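Local structure of cyclin homolog (Herpesvirus saimiri, 2F2C) at residues H60-C63 with E64-L68; T53-L56 with T57-H60. The protein is a viral D-type cyclin homologue that modulates the host cell cycle and may contribute to T-cell transformation and rapid proliferation during latent infection. All coordinates share one frame; numbering follows the deposited sequence.

Contact 1. Residues H60-C63 with E64-L68; sequences HLLC and ESFEL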
loop_
_atom_site.group_PDB
_atom_site.type_symbol
_atom_site.label_atom_id
_atom_site.label_comp_id
_atom_site.label_asym_id
_atom_site.label_seq_id
_atom_site.Cartn_x
_atom_site.Cartn_y
_atom_site.Cartn_z
ATOM N N HIS A 60 -11.308 12.966 -14.528
ATOM C CA HIS A 60 -10.110 12.731 -15.316
ATOM C C HIS A 60 -9.296 14.000 -15.576
ATOM O O HIS A 60 -8.084 14.036 -15.309
ATOM C CB HIS A 60 -10.426 12.051 -16.641
ATOM C CG HIS A 60 -9.203 11.718 -17.432
ATOM N ND1 HIS A 60 -8.553 10.509 -17.320
ATOM C CD2 HIS A 60 -8.485 12.453 -18.315
ATOM C CE1 HIS A 60 -7.496 10.502 -18.113
ATOM N NE2 HIS A 60 -7.431 11.671 -18.727
ATOM N N LEU A 61 -9.950 15.030 -16.105
ATOM C CA LEU A 61 -9.254 16.279 -16.397
ATOM C C LEU A 61 -8.486 16.740 -15.165
ATOM O O LEU A 61 -7.321 17.132 -15.249
ATOM C CB LEU A 61 -10.224 17.365 -16.851
ATOM C CG LEU A 61 -9.568 18.624 -17.410
ATOM C CD1 LEU A 61 -8.745 18.307 -18.655
ATOM C CD2 LEU A 61 -10.623 19.676 -17.715
ATOM N N LEU A 62 -9.162 16.654 -14.026
ATOM C CA LEU A 62 -8.671 17.129 -12.762
ATOM C C LEU A 62 -7.345 16.438 -12.379
ATOM O O LEU A 62 -6.373 17.122 -11.983
ATOM C CB LEU A 62 -9.752 16.878 -11.728
ATOM C CG LEU A 62 -10.008 17.837 -10.580
ATOM C CD1 LEU A 62 -9.810 19.266 -10.968
ATOM C CD2 LEU A 62 -11.435 17.621 -10.105
ATOM N N CYS A 63 -7.298 15.108 -12.525
ATOM C CA CYS A 63 -6.090 14.334 -12.255
ATOM C C CYS A 63 -4.987 14.627 -13.264
ATOM O O CYS A 63 -3.829 14.808 -12.891
ATOM C CB CYS A 63 -6.396 12.846 -12.260
ATOM S SG CYS A 63 -7.660 12.352 -11.067
ATOM N N GLU A 64 -5.350 14.673 -14.538
ATOM C CA GLU A 64 -4.415 14.971 -15.618
ATOM C C GLU A 64 -3.823 16.359 -15.405
ATOM O O GLU A 64 -2.610 16.536 -15.461
ATOM C CB GLU A 64 -5.164 14.919 -16.953
ATOM C CG GLU A 64 -4.347 14.718 -18.220
ATOM C CD GLU A 64 -5.223 14.800 -19.482
ATOM O OE1 GLU A 64 -5.950 15.814 -19.660
ATOM O OE2 GLU A 64 -5.210 13.849 -20.307
ATOM N N SER A 65 -4.681 17.339 -15.135
ATOM C CA SER A 65 -4.249 18.727 -14.966
ATOM C C SER A 65 -3.424 18.972 -13.709
ATOM O O SER A 65 -2.468 19.743 -13.740
ATOM C CB SER A 65 -5.450 19.673 -15.000
ATOM O OG SER A 65 -6.217 19.448 -16.180
ATOM N N PHE A 66 -3.767 18.324 -12.599
ATOM C CA PHE A 66 -2.950 18.508 -11.410
ATOM C C PHE A 66 -1.791 17.530 -11.326
ATOM O O PHE A 66 -1.056 17.525 -10.339
ATOM C CB PHE A 66 -3.797 18.523 -10.143
ATOM C CG PHE A 66 -4.555 19.803 -9.962
ATOM C CD1 PHE A 66 -3.912 20.947 -9.474
ATOM C CD2 PHE A 66 -5.900 19.885 -10.303
ATOM C CE1 PHE A 66 -4.601 22.133 -9.313
ATOM C CE2 PHE A 66 -6.590 21.086 -10.146
ATOM C CZ PHE A 66 -5.937 22.200 -9.647
ATOM N N GLU A 67 -1.626 16.729 -12.379
ATOM C CA GLU A 67 -0.474 15.821 -12.535
ATOM C C GLU A 67 -0.389 14.697 -11.487
ATOM O O GLU A 67 0.694 14.289 -11.094
ATOM C CB GLU A 67 0.855 16.607 -12.617
ATOM C CG GLU A 67 1.318 16.917 -14.034
ATOM C CD GLU A 67 2.437 17.951 -14.079
ATOM O OE1 GLU A 67 3.213 18.075 -13.093
ATOM O OE2 GLU A 67 2.555 18.660 -15.106
ATOM N N LEU A 68 -1.538 14.181 -11.066
ATOM C CA LEU A 68 -1.558 13.081 -10.089
ATOM C C LEU A 68 -1.075 11.739 -10.657
ATOM O O LEU A 68 -1.224 11.447 -11.856
ATOM C CB LEU A 68 -2.942 12.919 -9.446
ATOM C CG LEU A 68 -3.679 14.197 -9.044
ATOM C CD1 LEU A 68 -5.009 13.818 -8.478
ATOM C CD2 LEU A 68 -2.896 14.996 -8.033
#
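Ser65 grips the carbonyl of Leu61 twice. Its backbone N bonds to Leu61 O at 2.7 Å. Its OG donates a second hydrogen bond to Leu61 O, also 2.7 Å, from above the carbonyl plane. CB-OG is turned back beside the backbone N (chi1 -53°), which brings the hydroxyl over the preceding turn. Glu64 N to His60 O and Phe66 N to Leu62 O are ordinary helical bonds.

One weak polar link joins side chains. His60 NE2 makes a weak hydrogen bond to Glu64 OE2 (3.5 Å). The carboxylate oxygen meets the ring at its edge, with the two planes 78° apart. The same oxygen makes a long, weak ion pair with Lys183 of helix 170-184.

Two apolar contacts differ in spacing. Leu62 meets Phe66 one turn on. Its CD1 approaches the edge of the Phe66 ring in its plane, 3.8 Å from CE2, and the two side chains run side by side. Phe66 also touches Met114, Lys118 and Leu122. Cys63 meets Leu68 five residues on, past the helix end, with Cys63 SG 4.0 Å from Leu68 CD1.

Glu67 has positive phi (65°). Leu68 N then reaches back to Cys63 O at 3.0 Å, and Glu67 N bonds to Glu64 O at 3.2 Å. This is a Schellman motif. The Cys63-Leu68 touch is the apolar contact that often accompanies it. Here it ends helix 49-65, in the N-terminal cyclin domain.

Contact 2. Residues T53-L56 with T57-H60; sequences TILL and TWMH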
loop_
_atom_site.group_PDB
_atom_site.type_symbol
_atom_site.label_atom_id
_atom_site.label_comp_id
_atom_site.label_asym_id
_atom_site.label_seq_id
_atom_site.Cartn_x
_atom_site.Cartn_y
_atom_site.Cartn_z
ATOM N N THR A 53 -20.461 9.605 -17.683
ATOM C CA THR A 53 -19.415 9.935 -18.661
ATOM C C THR A 53 -18.892 11.382 -18.577
ATOM O O THR A 53 -17.688 11.622 -18.731
ATOM C CB THR A 53 -19.869 9.634 -20.109
ATOM O OG1 THR A 53 -20.597 8.401 -20.160
ATOM C CG2 THR A 53 -18.656 9.376 -21.007
ATOM N N ILE A 54 -19.795 12.337 -18.358
ATOM C CA ILE A 54 -19.407 13.732 -18.146
ATOM C C ILE A 54 -18.567 13.881 -16.845
ATOM O O ILE A 54 -17.480 14.465 -16.855
ATOM C CB ILE A 54 -20.668 14.641 -18.168
ATOM C CG1 ILE A 54 -21.264 14.682 -19.594
ATOM C CG2 ILE A 54 -20.329 16.044 -17.739
ATOM C CD1 ILE A 54 -22.772 14.926 -19.684
ATOM N N LEU A 55 -19.051 13.301 -15.749
ATOM C CA LEU A 55 -18.427 13.462 -14.453
ATOM C C LEU A 55 -17.053 12.825 -14.409
ATOM O O LEU A 55 -16.125 13.367 -13.804
ATOM C CB LEU A 55 -19.306 12.852 -13.383
ATOM C CG LEU A 55 -18.677 12.705 -12.010
ATOM C CD1 LEU A 55 -18.575 14.056 -11.326
ATOM C CD2 LEU A 55 -19.516 11.715 -11.195
ATOM N N LEU A 56 -16.919 11.669 -15.046
ATOM C CA LEU A 56 -15.631 11.003 -15.105
ATOM C C LEU A 56 -14.671 11.736 -16.036
ATOM O O LEU A 56 -13.458 11.673 -15.833
ATOM C CB LEU A 56 -15.784 9.540 -15.506
ATOM C CG LEU A 56 -16.431 8.606 -14.478
ATOM C CD1 LEU A 56 -16.342 7.173 -14.988
ATOM C CD2 LEU A 56 -15.755 8.721 -13.097
ATOM N N THR A 57 -15.215 12.435 -17.041
ATOM C CA THR A 57 -14.429 13.305 -17.921
ATOM C C THR A 57 -13.855 14.467 -17.124
ATOM O O THR A 57 -12.702 14.826 -17.286
ATOM C CB THR A 57 -15.282 13.805 -19.088
ATOM O OG1 THR A 57 -15.503 12.726 -20.000
ATOM C CG2 THR A 57 -14.523 14.790 -19.930
ATOM N N TRP A 58 -14.650 15.037 -16.242
ATOM C CA TRP A 58 -14.153 16.082 -15.382
ATOM C C TRP A 58 -13.152 15.513 -14.365
ATOM O O TRP A 58 -12.039 16.025 -14.235
ATOM C CB TRP A 58 -15.324 16.767 -14.702
ATOM C CG TRP A 58 -14.964 17.846 -13.742
ATOM C CD1 TRP A 58 -14.478 19.091 -14.038
ATOM C CD2 TRP A 58 -15.106 17.801 -12.326
ATOM N NE1 TRP A 58 -14.298 19.819 -12.886
ATOM C CE2 TRP A 58 -14.674 19.047 -11.818
ATOM C CE3 TRP A 58 -15.557 16.832 -11.427
ATOM C CZ2 TRP A 58 -14.676 19.341 -10.454
ATOM C CZ3 TRP A 58 -15.550 17.116 -10.072
ATOM C CH2 TRP A 58 -15.115 18.360 -9.596
ATOM N N MET A 59 -13.529 14.452 -13.653
ATOM C CA MET A 59 -12.635 13.828 -12.670
ATOM C C MET A 59 -11.258 13.498 -13.302
ATOM O O MET A 59 -10.191 13.747 -12.708
ATOM C CB MET A 59 -13.295 12.577 -12.094
ATOM C CG MET A 59 -14.581 12.836 -11.287
ATOM S SD MET A 59 -15.396 11.289 -10.717
ATOM C CE MET A 59 -14.059 10.456 -9.822
ATOM N N HIS A 60 -11.308 12.966 -14.528
ATOM C CA HIS A 60 -10.110 12.731 -15.316
ATOM C C HIS A 60 -9.296 14.000 -15.576
ATOM O O HIS A 60 -8.084 14.036 -15.309
ATOM C CB HIS A 60 -10.426 12.051 -16.641
ATOM C CG HIS A 60 -9.203 11.718 -17.432
ATOM N ND1 HIS A 60 -8.553 10.509 -17.320
ATOM C CD2 HIS A 60 -8.485 12.453 -18.315
ATOM C CE1 HIS A 60 -7.496 10.502 -18.113
ATOM N NE2 HIS A 60 -7.431 11.671 -18.727
#
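Leu56 and Leu55 meet Met59 one turn along the helix. Leu56 CD2 lies 3.5 Å from Met59 SD, and Leu55 CG is 3.8 Å from the same sulfur. The two leucines therefore share one thioether, and each crosses it at a slant. Met59 is bent at its last torsion (chi3 55°), which brings CE to 4.1 Å from Leu56 CD2. The branch of Leu56 that does the touching is CD2. Leu56 O also accepts the backbone N of His60. Outside the two segments, Leu56 packs on Val77 and Leu80 of helix 72-83, while Met59 touches Phe73 and Ser76 of that helix and Val102 of helix 94-109.

Thr57 is fixed by one carbonyl. Its OG1 donates to Thr53 O at 2.8 Å, and its backbone N bonds to the same oxygen at 3.1 Å. The two donors come from opposite faces of the carbonyl plane. A chi1 of -73° keeps OG1 beside the backbone N, within bonding distance of Thr53 O. Its polar group is thus satisfied within the helix, although the residue is buried. Thr57 also touches Ile186 and Ile253.

Leu55 has a second neighbour. Its CD1 comes obliquely to the Trp58 ring, 4.1 Å from CE3. Its carbonyl O takes a nearly straight bond from Met59 N (2.8 Å, 172° at the hydrogen).

The sequence here resembles the MRAIL segment on the first helix of the cyclin box. In cellular cyclins, residues at the positions of Ile54, Leu55 and Trp58 help form the hydrophobic patch that docks RxL motifs. Leu55 touches Leu94 and Trp58 touches Gln95, both on helix 94-109 and probably matching further residues of that patch.

In the fold
Contact 2 and contact 1 follow one another along helix 49-65, contact 1 passing its end; their centres are about 11 Å apart. His60 belongs to both. Its backbone N closes contact 2, while its carbonyl and ring open contact 1. Contact 2 is the more buried and faces helices 72-83 and 94-109. It holds positions that match the RxL-docking patch of cellular cyclins. Contact 1 is only partly buried and lies beyond them at the C-terminal end of the helix. The His60 ring packs edge-to-face with Phe73 and also touches Cys182 and Lys183 on helix 170-184. No other protein chain of the assembly touches either contact.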